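Local structure of FMN-binding protein (Syntrophomonas wolfei subsp. wolfei, 3IN6) at residues M14-E17 with L18-A22. The protein binds flavin mononucleotide as a flavoprotein whose precise biochemical role is not established. Residues are numbered along the deposited sequence; the frame is centred on the assembly and turned at random.
Sequences MDRE and LLEKA
Arg16 reaches one turn ahead along helix 2-28 to meet Leu19 and Glu20, three and four residues on. Its CB leads away from the turn that follows; CG stands anti to the backbone N (chi1 177°), and two further bends bring the chain back. CD of Arg16 then packs 3.8 Å from CG of Glu20. CZ of Arg16 lies 3.8 Å from CD1 of Leu19, a methyl that sits over one guanidinium face, nearer its border than its centre. At the edge, NH1 of Arg16 donates to OE2 of Glu20 at 2.9 Å in a salt bridge. The bond is bent, 143° at the hydrogen, and uses the anti side of the carboxylate, whose plane is turned 36° from that of the guanidinium. Arginine suits this place because its head offers N-H groups at the edge and a flat, weakly hydrated face to leucine; glutamate has the length and charge to meet it. CG of Met14, modelled as selenomethionine, lies 3.9 Å from CD1 of Leu18. Leu18 and Leu19 both touch Ile140 of the sheet, which suits leucine to the inner side of this helix. NH2 of Arg16 forms a salt bridge with Asp57, and OE2 of Glu20 a second one with Arg23. These alternating charges form a surface network that would tend to keep both acids ionised and limit rotation of the guanidinium.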
HETATM    1  N   MSE A  14      16.769  10.447  15.376  1.00 26.22           N
HETATM    2  CA  MSE A  14      15.642   9.678  14.886  1.00 26.27           C
HETATM    3  C   MSE A  14      15.564   9.746  13.364  1.00 25.43           C
HETATM    4  O   MSE A  14      15.383   8.728  12.700  1.00 25.24           O
HETATM    5  CB  MSE A  14      14.337  10.182  15.495  1.00 23.61           C
HETATM    6  CG  MSE A  14      13.118   9.442  14.995  1.00 32.61           C
HETATM    7 SE   MSE A  14      13.281   7.503  15.283  0.75 33.78          SE
HETATM    8  CE  MSE A  14      13.546   7.545  17.231  1.00 35.61           C
ATOM      9  N   ASP A  15      15.702  10.946  12.813  1.00 25.94           N
ATOM     10  CA  ASP A  15      15.658  11.113  11.373  1.00 25.50           C
ATOM     11  C   ASP A  15      16.732  10.301  10.672  1.00 25.22           C
ATOM     12  O   ASP A  15      16.441   9.636   9.686  1.00 25.06           O
ATOM     13  CB  ASP A  15      15.749  12.580  10.993  1.00 26.25           C
ATOM     14  CG  ASP A  15      14.448  13.324  11.240  1.00 31.11           C
ATOM     15  OD1 ASP A  15      13.470  12.699  11.702  1.00 33.92           O
ATOM     16  OD2 ASP A  15      14.401  14.533  10.963  1.00 35.33           O
ATOM     17  N   ARG A  16      17.961  10.335  11.189  1.00 24.17           N
ATOM     18  CA  ARG A  16      19.059   9.577  10.584  1.00 23.89           C
ATOM     19  C   ARG A  16      18.777   8.077  10.621  1.00 24.16           C
ATOM     20  O   ARG A  16      19.077   7.350   9.668  1.00 24.43           O
ATOM     21  CB  ARG A  16      20.391   9.902  11.266  1.00 22.45           C
ATOM     22  CG  ARG A  16      21.595   9.132  10.764  1.00 19.91           C
ATOM     23  CD  ARG A  16      21.737   9.144   9.250  1.00 20.14           C
ATOM     24  NE  ARG A  16      21.762  10.491   8.706  1.00 22.52           N
ATOM     25  CZ  ARG A  16      21.663  10.784   7.417  1.00 26.53           C
ATOM     26  NH1 ARG A  16      21.522   9.820   6.500  1.00 26.30           N
ATOM     27  NH2 ARG A  16      21.691  12.057   7.044  1.00 27.65           N
ATOM     28  N   GLU A  17      18.207   7.622  11.727  1.00 23.92           N
ATOM     29  CA  GLU A  17      17.820   6.220  11.893  1.00 24.18           C
ATOM     30  C   GLU A  17      16.795   5.837  10.820  1.00 22.82           C
ATOM     31  O   GLU A  17      16.904   4.806  10.181  1.00 23.24           O
ATOM     32  CB  GLU A  17      17.150   6.040  13.254  1.00 25.69           C
ATOM     33  CG  GLU A  17      18.029   6.240  14.479  1.00 33.36           C
ATOM     34  CD  GLU A  17      18.447   4.940  15.104  1.00 41.55           C
ATOM     35  OE1 GLU A  17      18.922   4.053  14.366  1.00 53.18           O
ATOM     36  OE2 GLU A  17      18.289   4.805  16.333  1.00 40.82           O
ATOM     37  N   LEU A  18      15.791   6.686  10.636  1.00 22.93           N
ATOM     38  CA  LEU A  18      14.751   6.429   9.646  1.00 22.89           C
ATOM     39  C   LEU A  18      15.317   6.434   8.228  1.00 23.42           C
ATOM     40  O   LEU A  18      14.986   5.544   7.431  1.00 25.74           O
ATOM     41  CB  LEU A  18      13.632   7.446   9.786  1.00 23.69           C
ATOM     42  CG  LEU A  18      12.797   7.254  11.054  1.00 28.24           C
ATOM     43  CD1 LEU A  18      11.998   8.518  11.385  1.00 21.30           C
ATOM     44  CD2 LEU A  18      11.884   6.032  10.895  1.00 21.12           C
ATOM     45  N   LEU A  19      16.166   7.421   7.916  1.00 21.83           N
ATOM     46  CA  LEU A  19      16.802   7.503   6.598  1.00 19.14           C
ATOM     47  C   LEU A  19      17.628   6.241   6.303  1.00 18.21           C
ATOM     48  O   LEU A  19      17.606   5.720   5.186  1.00 19.01           O
ATOM     49  CB  LEU A  19      17.701   8.737   6.502  1.00 18.72           C
ATOM     50  CG  LEU A  19      16.997  10.098   6.364  1.00 21.85           C
ATOM     51  CD1 LEU A  19      17.900  11.264   6.773  1.00 20.77           C
ATOM     52  CD2 LEU A  19      16.491  10.236   4.934  1.00 16.29           C
ATOM     53  N   GLU A  20      18.366   5.752   7.284  1.00 18.36           N
ATOM     54  CA  GLU A  20      19.203   4.558   7.036  1.00 18.65           C
ATOM     55  C   GLU A  20      18.392   3.291   6.871  1.00 18.75           C
ATOM     56  O   GLU A  20      18.666   2.488   5.983  1.00 21.15           O
ATOM     57  CB  GLU A  20      20.286   4.420   8.081  1.00 17.27           C
ATOM     58  CG  GLU A  20      21.252   5.610   8.035  1.00 21.46           C
ATOM     59  CD  GLU A  20      21.835   5.811   6.648  1.00 26.65           C
ATOM     60  OE1 GLU A  20      22.414   4.852   6.097  1.00 29.97           O
ATOM     61  OE2 GLU A  20      21.717   6.924   6.113  1.00 27.07           O
ATOM     62  N   LYS A  21      17.374   3.122   7.698  1.00 19.17           N
ATOM     63  CA  LYS A  21      16.504   1.963   7.583  1.00 20.26           C
ATOM     64  C   LYS A  21      15.807   1.981   6.226  1.00 20.28           C
ATOM     65  O   LYS A  21      15.693   0.959   5.571  1.00 19.33           O
ATOM     66  CB  LYS A  21      15.472   1.965   8.696  1.00 21.16           C
ATOM     67  CG  LYS A  21      14.724   0.664   8.830  1.00 25.85           C
ATOM     68  CD  LYS A  21      13.861   0.730  10.067  1.00 34.05           C
ATOM     69  CE  LYS A  21      13.342  -0.610  10.463  1.00 35.95           C
ATOM     70  NZ  LYS A  21      12.569  -0.509  11.726  1.00 41.12           N
ATOM     71  N   ALA A  22      15.364   3.160   5.804  1.00 19.69           N
ATOM     72  CA  ALA A  22      14.713   3.321   4.514  1.00 19.54           C
ATOM     73  C   ALA A  22      15.682   2.986   3.378  1.00 21.13           C
ATOM     74  O   ALA A  22      15.328   2.253   2.450  1.00 22.19           O
ATOM     75  CB  ALA A  22      14.187   4.750   4.368  1.00 16.03           C
TER